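Long-range contacts in kelch domain-containing protein (Colletotrichum graminicola M1.001, PDB 5C86), which probably oxidises alcohols to aldehydes with molecular oxygen at a mononuclear copper site, like the related galactose oxidase: residues Met169-Phe174 and Asp218-Cys223; Gly244-Asp249 and Met300-Asp305. One frame throughout, in Å; residues are numbered along the deposited sequence. Where two conformers were deposited one is given.

Interaction 1: Met169-Phe174 and Asp218-Cys223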
loop_
_atom_site.group_PDB
_atom_site.type_symbol
_atom_site.label_atom_id
_atom_site.label_comp_id
_atom_site.label_asym_id
_atom_site.label_seq_id
_atom_site.Cartn_x
_atom_site.Cartn_y
_atom_site.Cartn_z
ATOM N N MET A 169 -13.071 -15.871 -4.969
ATOM C CA MET A 169 -12.648 -17.005 -4.153
ATOM C C MET A 169 -13.771 -18.057 -4.061
ATOM O O MET A 169 -14.932 -17.760 -4.293
ATOM C CB MET A 169 -12.383 -16.546 -2.727
ATOM C CG MET A 169 -11.353 -15.441 -2.658
ATOM S SD MET A 169 -10.174 -15.740 -1.375
ATOM C CE MET A 169 -11.063 -16.496 -0.006
ATOM N N GLN A 170 -13.379 -19.243 -3.618
ATOM C CA GLN A 170 -14.319 -20.370 -3.568
ATOM C C GLN A 170 -15.338 -20.232 -2.438
ATOM O O GLN A 170 -16.442 -20.687 -2.593
ATOM C CB GLN A 170 -13.516 -21.684 -3.419
ATOM C CG GLN A 170 -12.777 -22.216 -4.629
ATOM C CD GLN A 170 -12.244 -23.651 -4.454
ATOM O OE1 GLN A 170 -12.720 -24.417 -3.617
ATOM N NE2 GLN A 170 -11.253 -24.008 -5.252
ATOM N N ARG A 171 -14.989 -19.596 -1.329
ATOM C CA ARG A 171 -15.749 -19.618 -0.090
ATOM C C ARG A 171 -15.774 -18.242 0.561
ATOM O O ARG A 171 -14.852 -17.414 0.366
ATOM C CB ARG A 171 -15.064 -20.531 0.972
ATOM C CG ARG A 171 -14.747 -21.945 0.505
ATOM C CD ARG A 171 -13.822 -22.611 1.539
ATOM N NE ARG A 171 -13.206 -23.878 1.165
ATOM C CZ ARG A 171 -12.153 -24.054 0.355
ATOM N NH1 ARG A 171 -11.506 -23.059 -0.276
ATOM N NH2 ARG A 171 -11.732 -25.299 0.173
ATOM N N GLY A 172 -16.738 -18.087 1.448
ATOM C CA GLY A 172 -16.745 -17.042 2.461
ATOM C C GLY A 172 -17.349 -15.741 1.955
ATOM O O GLY A 172 -17.783 -15.601 0.803
ATOM N N MET A 173 -17.362 -14.802 2.885
ATOM C CA MET A 173 -17.862 -13.435 2.665
ATOM C C MET A 173 -16.988 -12.650 1.729
ATOM O O MET A 173 -15.782 -12.879 1.631
ATOM C CB MET A 173 -17.905 -12.662 3.996
ATOM C CG MET A 173 -18.806 -13.348 4.959
ATOM S SD MET A 173 -18.244 -13.067 6.627
ATOM C CE MET A 173 -17.850 -11.298 6.673
ATOM N N PHE A 174 -17.620 -11.716 1.038
ATOM C CA PHE A 174 -16.946 -10.767 0.136
ATOM C C PHE A 174 -15.890 -11.471 -0.722
ATOM O O PHE A 174 -14.728 -11.010 -0.775
ATOM C CB PHE A 174 -16.313 -9.639 0.954
ATOM C CG PHE A 174 -17.272 -9.021 1.976
ATOM C CD1 PHE A 174 -18.538 -8.646 1.606
ATOM C CD2 PHE A 174 -16.879 -8.876 3.278
ATOM C CE1 PHE A 174 -19.411 -8.101 2.572
ATOM C CE2 PHE A 174 -17.707 -8.283 4.218
ATOM C CZ PHE A 174 -18.964 -7.907 3.855
ATOM N N ASP A 218 -0.586 -22.820 -3.257
ATOM C CA ASP A 218 -1.316 -22.065 -2.200
ATOM C C ASP A 218 -2.807 -22.261 -2.305
ATOM O O ASP A 218 -3.394 -22.605 -3.390
ATOM C CB ASP A 218 -0.979 -20.561 -2.336
ATOM C CG ASP A 218 -1.181 -19.758 -1.053
ATOM O OD1 ASP A 218 -1.262 -20.367 0.044
ATOM O OD2 ASP A 218 -1.226 -18.472 -1.172
ATOM N N GLU A 219 -3.439 -22.080 -1.167
ATOM C CA GLU A 219 -4.897 -22.026 -1.080
ATOM C C GLU A 219 -5.386 -20.567 -1.252
ATOM O O GLU A 219 -4.617 -19.621 -1.211
ATOM C CB GLU A 219 -5.413 -22.604 0.256
ATOM C CG GLU A 219 -5.123 -24.085 0.576
ATOM C CD GLU A 219 -5.485 -25.042 -0.543
ATOM O OE1 GLU A 219 -6.467 -24.819 -1.311
ATOM O OE2 GLU A 219 -4.759 -26.044 -0.673
ATOM N N ASP A 220 -6.672 -20.394 -1.396
ATOM C CA ASP A 220 -7.264 -19.074 -1.362
ATOM C C ASP A 220 -6.845 -18.372 -0.029
ATOM O O ASP A 220 -6.735 -19.002 1.046
ATOM C CB ASP A 220 -8.757 -19.188 -1.332
ATOM C CG ASP A 220 -9.346 -19.640 -2.663
ATOM O OD1 ASP A 220 -8.688 -19.621 -3.726
ATOM O OD2 ASP A 220 -10.573 -19.926 -2.663
ATOM N N SER A 221 -6.545 -17.045 -0.133
ATOM C CA SER A 221 -5.799 -16.368 0.931
ATOM C C SER A 221 -6.354 -14.959 1.120
ATOM O O SER A 221 -5.633 -13.965 1.075
ATOM C CB SER A 221 -4.328 -16.260 0.497
ATOM O OG SER A 221 -3.677 -17.515 0.493
ATOM N N MET A 222 -7.615 -14.881 1.533
ATOM C CA MET A 222 -8.259 -13.611 1.745
ATOM C C MET A 222 -7.558 -12.876 2.874
ATOM O O MET A 222 -7.278 -13.484 3.900
ATOM C CB MET A 222 -9.710 -13.817 2.113
ATOM C CG MET A 222 -10.494 -12.515 2.370
ATOM S SD MET A 222 -10.526 -11.321 1.020
ATOM C CE MET A 222 -11.539 -12.146 -0.180
ATOM N N CYS A 223 -7.279 -11.594 2.644
ATOM C CA CYS A 223 -6.598 -10.724 3.601
ATOM C C CYS A 223 -5.251 -11.245 3.993
ATOM O O CYS A 223 -4.764 -10.989 5.096
ATOM C CB CYS A 223 -7.463 -10.396 4.806
ATOM S SG CYS A 223 -8.983 -9.509 4.252
HETATM O O HOH W 1 -8.444 -22.822 -1.272
HETATM O O HOH W 2 -11.900 -20.382 -0.425
#
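Met169 lies against Asp220 and Met222 where two loops of the Kelch beta-propeller meet, one running between strands 155-158 and 181-183, the other joining strand 208-214 to strand 225-230. The side chains of Met169 and Asp220 lie alongside one another, pointing opposite ways, with Met169 SD 3.7 Å from Asp220 CB. A bend at chi2 places this sulfur, and the bend at chi3 (-37°) turns CE toward Met222, 3.7 Å from its CB; an unbranched apolar residue suits such a folded path through a buried place. At Gln170 the backbone takes over: its N donates to Asp220 OD2 at 3.0 Å and an almost straight 172°. The N-H arrives on the syn side of the carboxylate, 28° out of its plane, while the other oxygen, OD1, accepts from the backbone N of Lys196, so the two bonds fix the rotation of the carboxylate. Gln170 CB and CG pack beside the same OD2. The Arg171 chain, extended from CG to NE, brings the guanidinium edge toward Asp220 OD2, its plane steeply turned to the carboxylate. NH1 stops 4.0 Å from Asp220 OD2, too far for a salt bridge, and water closes the gap: one molecule accepts from NH1 and donates to OD2, and a second accepts from NH1 and from Asp220 N while donating to Glu219 OE1. A single nitrogen is thus linked to both acidic residues, whose ionised forms its charge would tend to stabilise; a long side chain suits a partly exposed place from which it must reach them. Phe174, whose ring meets the copper ligand Tyr120 edge-to-face, closes the first segment with its backbone: Met222 CE lies 3.4 Å from Phe174 O.

Interaction 2: Gly244-Asp249 and Met300-Asp305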
loop_
_atom_site.group_PDB
_atom_site.type_symbol
_atom_site.label_atom_id
_atom_site.label_comp_id
_atom_site.label_asym_id
_atom_site.label_seq_id
_atom_site.Cartn_x
_atom_site.Cartn_y
_atom_site.Cartn_z
ATOM N N GLY A 244 -11.244 -18.282 3.752
ATOM C CA GLY A 244 -12.378 -17.420 3.753
ATOM C C GLY A 244 -12.096 -16.145 4.488
ATOM O O GLY A 244 -11.130 -16.077 5.230
ATOM N N TYR A 245 -12.985 -15.194 4.331
ATOM C CA TYR A 245 -12.850 -13.894 5.037
ATOM C C TYR A 245 -12.755 -14.075 6.534
ATOM O O TYR A 245 -11.985 -13.407 7.230
ATOM C CB TYR A 245 -13.986 -12.950 4.631
ATOM C CG TYR A 245 -13.685 -11.481 4.708
ATOM C CD1 TYR A 245 -13.599 -10.785 5.921
ATOM C CD2 TYR A 245 -13.481 -10.766 3.577
ATOM C CE1 TYR A 245 -13.252 -9.432 5.929
ATOM C CE2 TYR A 245 -13.182 -9.443 3.560
ATOM C CZ TYR A 245 -13.045 -8.751 4.729
ATOM O OH TYR A 245 -12.736 -7.424 4.771
ATOM N N THR A 246 -13.564 -15.006 7.061
ATOM C CA THR A 246 -13.545 -15.354 8.466
ATOM C C THR A 246 -13.750 -16.832 8.597
ATOM O O THR A 246 -14.147 -17.548 7.657
ATOM C CB THR A 246 -14.674 -14.664 9.282
ATOM O OG1 THR A 246 -15.944 -15.109 8.790
ATOM C CG2 THR A 246 -14.585 -13.179 9.210
ATOM N N GLY A 247 -13.463 -17.271 9.775
ATOM C CA GLY A 247 -13.800 -18.640 10.171
ATOM C C GLY A 247 -12.735 -19.701 10.011
ATOM O O GLY A 247 -12.913 -20.834 10.494
ATOM N N TYR A 248 -11.640 -19.380 9.367
ATOM C CA TYR A 248 -10.536 -20.306 9.187
ATOM C C TYR A 248 -9.289 -19.797 9.845
ATOM O O TYR A 248 -9.127 -18.616 10.085
ATOM C CB TYR A 248 -10.232 -20.407 7.705
ATOM C CG TYR A 248 -11.329 -21.032 6.897
ATOM C CD1 TYR A 248 -11.385 -22.421 6.770
ATOM C CD2 TYR A 248 -12.312 -20.283 6.355
ATOM C CE1 TYR A 248 -12.406 -23.014 6.039
ATOM C CE2 TYR A 248 -13.328 -20.852 5.602
ATOM C CZ TYR A 248 -13.369 -22.215 5.490
ATOM O OH TYR A 248 -14.374 -22.774 4.763
ATOM N N ASP A 249 -8.334 -20.705 10.015
ATOM C CA ASP A 249 -6.984 -20.314 10.495
ATOM C C ASP A 249 -6.263 -19.717 9.305
ATOM O O ASP A 249 -6.320 -20.285 8.219
ATOM C CB ASP A 249 -6.164 -21.485 11.032
ATOM C CG ASP A 249 -6.619 -21.902 12.418
ATOM O OD1 ASP A 249 -6.775 -21.032 13.320
ATOM O OD2 ASP A 249 -6.772 -23.091 12.624
ATOM N N MET A 300 -9.407 -16.298 12.029
ATOM C CA MET A 300 -9.826 -14.959 11.530
ATOM C C MET A 300 -11.282 -14.683 11.923
ATOM O O MET A 300 -12.166 -15.351 11.422
ATOM C CB MET A 300 -9.606 -14.892 10.027
ATOM C CG MET A 300 -8.114 -14.872 9.693
ATOM S SD MET A 300 -7.824 -15.223 7.926
ATOM C CE MET A 300 -8.504 -13.775 7.224
ATOM N N TRP A 301 -11.435 -13.572 12.655
ATOM C CA TRP A 301 -12.733 -12.986 12.999
ATOM C C TRP A 301 -12.618 -11.474 12.983
ATOM O O TRP A 301 -11.552 -10.914 13.323
ATOM C CB TRP A 301 -13.199 -13.398 14.382
ATOM C CG TRP A 301 -13.469 -14.861 14.570
ATOM C CD1 TRP A 301 -12.804 -15.644 15.405
ATOM C CD2 TRP A 301 -14.427 -15.709 13.889
ATOM N NE1 TRP A 301 -13.318 -16.909 15.371
ATOM C CE2 TRP A 301 -14.260 -16.980 14.384
ATOM C CE3 TRP A 301 -15.399 -15.499 12.896
ATOM C CZ2 TRP A 301 -15.057 -18.063 13.931
ATOM C CZ3 TRP A 301 -16.178 -16.577 12.457
ATOM C CH2 TRP A 301 -15.971 -17.831 12.991
ATOM N N LEU A 302 -13.697 -10.838 12.613
ATOM C CA LEU A 302 -13.715 -9.387 12.488
ATOM C C LEU A 302 -13.875 -8.722 13.866
ATOM O O LEU A 302 -14.504 -9.276 14.770
ATOM C CB LEU A 302 -14.791 -8.923 11.528
ATOM C CG LEU A 302 -14.871 -9.604 10.158
ATOM C CD1 LEU A 302 -15.787 -8.872 9.245
ATOM C CD2 LEU A 302 -13.479 -9.666 9.543
ATOM N N PHE A 303 -13.288 -7.549 14.017
ATOM C CA PHE A 303 -13.528 -6.711 15.206
ATOM C C PHE A 303 -13.175 -7.460 16.481
ATOM O O PHE A 303 -13.913 -7.413 17.527
ATOM C CB PHE A 303 -14.992 -6.241 15.237
ATOM C CG PHE A 303 -15.399 -5.541 13.998
ATOM C CD1 PHE A 303 -14.936 -4.262 13.687
ATOM C CD2 PHE A 303 -16.202 -6.150 13.080
ATOM C CE1 PHE A 303 -15.321 -3.652 12.500
ATOM C CE2 PHE A 303 -16.540 -5.552 11.892
ATOM C CZ PHE A 303 -16.086 -4.318 11.580
ATOM N N SER A 304 -12.060 -8.178 16.428
ATOM C CA SER A 304 -11.642 -9.077 17.433
ATOM C C SER A 304 -10.157 -8.971 17.704
ATOM O O SER A 304 -9.332 -9.022 16.750
ATOM C CB SER A 304 -11.947 -10.522 17.013
ATOM O OG SER A 304 -11.612 -11.397 18.049
ATOM N N ASP A 305 -9.815 -8.873 18.975
ATOM C CA ASP A 305 -8.454 -8.878 19.481
ATOM C C ASP A 305 -7.911 -10.274 19.785
ATOM O O ASP A 305 -6.795 -10.441 20.322
ATOM C CB ASP A 305 -8.274 -7.928 20.714
ATOM C CG ASP A 305 -8.231 -6.481 20.330
ATOM O OD1 ASP A 305 -8.115 -6.147 19.146
ATOM O OD2 ASP A 305 -8.290 -5.634 21.220
#
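Gly247 and Met300 pair through their backbones where two loops of adjacent propeller blades meet: Gly247 N donates to Met300 O at 2.8 Å, and Met300 N returns a bond of 3.0 Å to Tyr248 O. The tightly enclosed part centres on Met300 and Tyr245, both buried. There the Met300 side chain, bent at chi3 (68°), brings CE within 3.5 Å of Tyr245 O, a buried carbonyl with no polar partner in the model. Leu302 presses CD2 against the edge of the Tyr245 ring, in its plane and 3.6 Å from CE1, and the same methyl touches Thr246 CG2, so a branched aliphatic residue serves two neighbours. The solvent side differs in burial, not in closeness. Here one face of the exposed Trp301 indole lies against Gly247, whose CA is 4.0 Å from the centroid of the six-membered ring in a CH-pi contact. Glycine suits this position, since a CB at these backbone angles would jam against the carbonyl of Thr246. Tyr245 OH is hydrogen-bonded to Tyr334 OH and His178 NE2. The contact bridges the loop between strands 235-239 and 254-258 and that between strands 291-294 and 313-316.

In the fold
Interactions 1 and 2, about 12 Å apart between centres, are each part buried, part exposed. The loops of interaction 1 connect successive four-stranded sheets, whereas those of interaction 2 lie between the second and third strands of a sheet; 218-223 leads into strand 225-230 of the blade that holds 244-249. Their chemistry differs: in interaction 1 a carboxylate takes a direct backbone N-H and water-mediated links to arginine, while in interaction 2 the bonds run backbone to backbone. They meet inside, with Met222 CG 3.7 Å from Tyr245 CD2, and where Arg171 packs on Tyr248. Phe174 and Tyr245 meet edge-to-face beside Tyr120, so both contacts border the copper site, empty in this apo form.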